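Local structure of Kiaa0380 (Homo sapiens, 1HTJ) at residues D28-D33 / K38-H43. The protein is a guanine nucleotide exchange factor whose RGS-like domain probably links heterotrimeric G protein signalling to Rho GTPases. The protein carries 3 engineered substitutions. Sequence-based numbering, arbitrary orientation.
Sequences DIIFQD and KSRPAH
I30 lies over one face of the H43 imidazole. Its CD1 sits 3.7 Å from the ring centroid, 15° off the ring normal, a CH-pi contact displaced toward the rim at NE2. The CG2 branch adds to this, 3.7 Å from H43 CG. I30 CG2 also meets the aliphatic part of R40, at 3.6 Å from R40 CG. I30 therefore touches both the imidazole and the bent arginine chain. The R40 chain folds at chi2 and chi3 (-50°), which brings its guanidinium back near I30. The exact fit of that group against I30 is doubtful in the model.

F31 meets H43 obliquely. The ring planes stand at 47°, and H43 CD2 lies over a face of the F31 ring, 3.8 Å from F31 CE1. At the same outer end of the ring, F31 CE2 lies 3.3 Å from the backbone O of H43.

Other residues surround this shell. R40 NH2 forms a salt bridge with E166 of helix 163-182, which is likely to steady the guanidinium. H43 NE2 makes a weak hydrogen bond to S27 OG, and Y139 packs edge-to-face with F31. L37, from the short helix 34-39, touches I30, F31 and H43. With an alanine in place of H43, I30 CD1 would probably lose the ring face it rests on, a gap would open beside F31, and S27 would lose its weak partner.

The contact joins helix 27-32 to the start of helix 41-54 in the helical RGS-like domain. The two segments meet by apolar and aromatic contact, so their fit probably depends on shape, while the R40 charge is met by E166.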
ATOM      1  N   ASP A  28      14.368  -2.829 -12.299  1.00 62.35           N
ATOM      2  CA  ASP A  28      15.044  -3.813 -11.459  1.00 62.15           C
ATOM      3  C   ASP A  28      15.467  -3.153 -10.142  1.00 61.29           C
ATOM      4  O   ASP A  28      15.340  -3.736  -9.065  1.00 61.13           O
ATOM      5  CB  ASP A  28      16.287  -4.347 -12.180  1.00 63.38           C
ATOM      6  CG  ASP A  28      16.034  -4.644 -13.650  1.00 64.57           C
ATOM      7  OD1 ASP A  28      17.016  -4.635 -14.435  1.00 65.24           O
ATOM      8  OD2 ASP A  28      14.862  -4.896 -14.025  1.00 65.20           O
ATOM      9  N   ILE A  29      15.981  -1.931 -10.240  1.00 60.15           N
ATOM     10  CA  ILE A  29      16.422  -1.201  -9.060  1.00 59.26           C
ATOM     11  C   ILE A  29      15.232  -0.813  -8.186  1.00 58.28           C
ATOM     12  O   ILE A  29      15.241  -1.030  -6.973  1.00 58.12           O
ATOM     13  CB  ILE A  29      17.207   0.072  -9.453  1.00 59.20           C
ATOM     14  CG1 ILE A  29      18.545  -0.317 -10.084  1.00 59.67           C
ATOM     15  CG2 ILE A  29      17.439   0.943  -8.238  1.00 59.49           C
ATOM     16  CD1 ILE A  29      19.378  -1.284  -9.240  1.00 59.68           C
ATOM     17  N   ILE A  30      14.204  -0.254  -8.815  1.00 57.23           N
ATOM     18  CA  ILE A  30      13.003   0.165  -8.108  1.00 56.22           C
ATOM     19  C   ILE A  30      12.238  -0.966  -7.414  1.00 55.70           C
ATOM     20  O   ILE A  30      11.951  -0.875  -6.226  1.00 55.48           O
ATOM     21  CB  ILE A  30      12.057   0.911  -9.064  1.00 56.06           C
ATOM     22  CG1 ILE A  30      12.761   2.167  -9.586  1.00 55.84           C
ATOM     23  CG2 ILE A  30      10.765   1.280  -8.349  1.00 56.15           C
ATOM     24  CD1 ILE A  30      11.970   2.960 -10.583  1.00 55.58           C
ATOM     25  N   PHE A  31      11.920  -2.033  -8.141  1.00 55.03           N
ATOM     26  CA  PHE A  31      11.170  -3.150  -7.560  1.00 55.03           C
ATOM     27  C   PHE A  31      11.869  -3.835  -6.395  1.00 55.59           C
ATOM     28  O   PHE A  31      11.243  -4.505  -5.577  1.00 55.82           O
ATOM     29  CB  PHE A  31      10.844  -4.186  -8.640  1.00 53.01           C
ATOM     30  CG  PHE A  31       9.746  -3.762  -9.556  1.00 51.21           C
ATOM     31  CD1 PHE A  31       9.963  -3.657 -10.923  1.00 50.61           C
ATOM     32  CD2 PHE A  31       8.488  -3.457  -9.050  1.00 50.23           C
ATOM     33  CE1 PHE A  31       8.940  -3.252 -11.778  1.00 50.36           C
ATOM     34  CE2 PHE A  31       7.461  -3.052  -9.891  1.00 49.68           C
ATOM     35  CZ  PHE A  31       7.684  -2.948 -11.259  1.00 49.66           C
ATOM     36  N   GLN A  32      13.173  -3.644  -6.310  1.00 56.54           N
ATOM     37  CA  GLN A  32      13.966  -4.253  -5.254  1.00 57.39           C
ATOM     38  C   GLN A  32      13.904  -3.511  -3.907  1.00 57.21           C
ATOM     39  O   GLN A  32      13.969  -4.139  -2.843  1.00 57.20           O
ATOM     40  CB  GLN A  32      15.414  -4.343  -5.738  1.00 58.63           C
ATOM     41  CG  GLN A  32      16.337  -5.153  -4.861  1.00 60.60           C
ATOM     42  CD  GLN A  32      17.706  -5.350  -5.499  1.00 61.57           C
ATOM     43  OE1 GLN A  32      18.608  -5.916  -4.881  1.00 62.63           O
ATOM     44  NE2 GLN A  32      17.864  -4.889  -6.744  1.00 61.88           N
ATOM     45  N   ASP A  33      13.751  -2.186  -3.963  1.00 56.77           N
ATOM     46  CA  ASP A  33      13.731  -1.339  -2.771  1.00 56.16           C
ATOM     47  C   ASP A  33      12.409  -0.625  -2.511  1.00 55.52           C
ATOM     48  O   ASP A  33      12.018   0.266  -3.258  1.00 55.26           O
ATOM     49  CB  ASP A  33      14.846  -0.295  -2.900  1.00 57.23           C
ATOM     50  CG  ASP A  33      15.053   0.526  -1.632  1.00 57.61           C
ATOM     51  OD1 ASP A  33      14.258   0.408  -0.670  1.00 57.87           O
ATOM     52  OD2 ASP A  33      16.032   1.301  -1.613  1.00 58.66           O
ATOM     53  N   LYS A  38       8.051   3.270  -3.134  1.00 55.64           N
ATOM     54  CA  LYS A  38       7.092   4.200  -2.517  1.00 56.36           C
ATOM     55  C   LYS A  38       6.991   5.477  -3.331  1.00 56.23           C
ATOM     56  O   LYS A  38       5.924   6.087  -3.430  1.00 56.26           O
ATOM     57  CB  LYS A  38       7.523   4.607  -1.103  1.00 56.86           C
ATOM     58  CG  LYS A  38       7.792   3.465  -0.141  1.00 57.79           C
ATOM     59  CD  LYS A  38       8.029   3.982   1.275  1.00 58.05           C
ATOM     60  CE  LYS A  38       9.108   5.051   1.322  1.00 58.02           C
ATOM     61  NZ  LYS A  38       9.302   5.556   2.705  1.00 58.09           N
ATOM     62  N   SER A  39       8.124   5.871  -3.899  1.00 55.82           N
ATOM     63  CA  SER A  39       8.231   7.086  -4.690  1.00 55.64           C
ATOM     64  C   SER A  39       7.883   6.923  -6.164  1.00 54.92           C
ATOM     65  O   SER A  39       7.792   7.917  -6.885  1.00 55.09           O
ATOM     66  CB  SER A  39       9.658   7.629  -4.582  1.00 56.15           C
ATOM     67  OG  SER A  39      10.063   7.680  -3.226  1.00 57.73           O
ATOM     68  N   ARG A  40       7.721   5.683  -6.621  1.00 53.77           N
ATOM     69  CA  ARG A  40       7.403   5.435  -8.027  1.00 52.56           C
ATOM     70  C   ARG A  40       6.019   4.807  -8.142  1.00 51.14           C
ATOM     71  O   ARG A  40       5.864   3.593  -8.041  1.00 50.76           O
ATOM     72  CB  ARG A  40       8.460   4.519  -8.637  1.00 53.51           C
ATOM     73  CG  ARG A  40       9.865   4.802  -8.129  1.00 55.53           C
ATOM     74  CD  ARG A  40      10.159   6.304  -8.096  1.00 56.93           C
ATOM     75  NE  ARG A  40       9.816   6.914  -9.371  1.00 58.36           N
ATOM     76  CZ  ARG A  40      10.413   6.597 -10.513  1.00 59.38           C
ATOM     77  NH1 ARG A  40      11.380   5.687 -10.514  1.00 59.73           N
ATOM     78  NH2 ARG A  40      10.031   7.158 -11.656  1.00 59.99           N
ATOM     79  N   PRO A  41       4.994   5.642  -8.373  1.00 49.83           N
ATOM     80  CA  PRO A  41       3.583   5.262  -8.505  1.00 48.61           C
ATOM     81  C   PRO A  41       3.263   4.156  -9.509  1.00 47.36           C
ATOM     82  O   PRO A  41       2.489   3.250  -9.208  1.00 46.65           O
ATOM     83  CB  PRO A  41       2.903   6.583  -8.870  1.00 48.99           C
ATOM     84  CG  PRO A  41       3.798   7.607  -8.240  1.00 49.33           C
ATOM     85  CD  PRO A  41       5.159   7.087  -8.599  1.00 49.30           C
ATOM     86  N   ALA A  42       3.844   4.240 -10.698  1.00 46.07           N
ATOM     87  CA  ALA A  42       3.596   3.240 -11.734  1.00 45.03           C
ATOM     88  C   ALA A  42       4.080   1.857 -11.300  1.00 43.93           C
ATOM     89  O   ALA A  42       3.357   0.861 -11.433  1.00 43.63           O
ATOM     90  CB  ALA A  42       4.285   3.651 -13.036  1.00 45.33           C
ATOM     91  N   HIS A  43       5.306   1.816 -10.788  1.00 42.35           N
ATOM     92  CA  HIS A  43       5.931   0.591 -10.329  1.00 40.91           C
ATOM     93  C   HIS A  43       5.163   0.011  -9.152  1.00 40.19           C
ATOM     94  O   HIS A  43       4.895  -1.198  -9.097  1.00 39.64           O
ATOM     95  CB  HIS A  43       7.374   0.879  -9.928  1.00 41.23           C
ATOM     96  CG  HIS A  43       8.246   1.257 -11.082  1.00 41.25           C
ATOM     97  ND1 HIS A  43       8.081   2.433 -11.783  1.00 41.48           N
ATOM     98  CD2 HIS A  43       9.234   0.578 -11.712  1.00 41.41           C
ATOM     99  CE1 HIS A  43       8.926   2.460 -12.798  1.00 41.44           C
ATOM    100  NE2 HIS A  43       9.637   1.346 -12.779  1.00 41.27           N
TER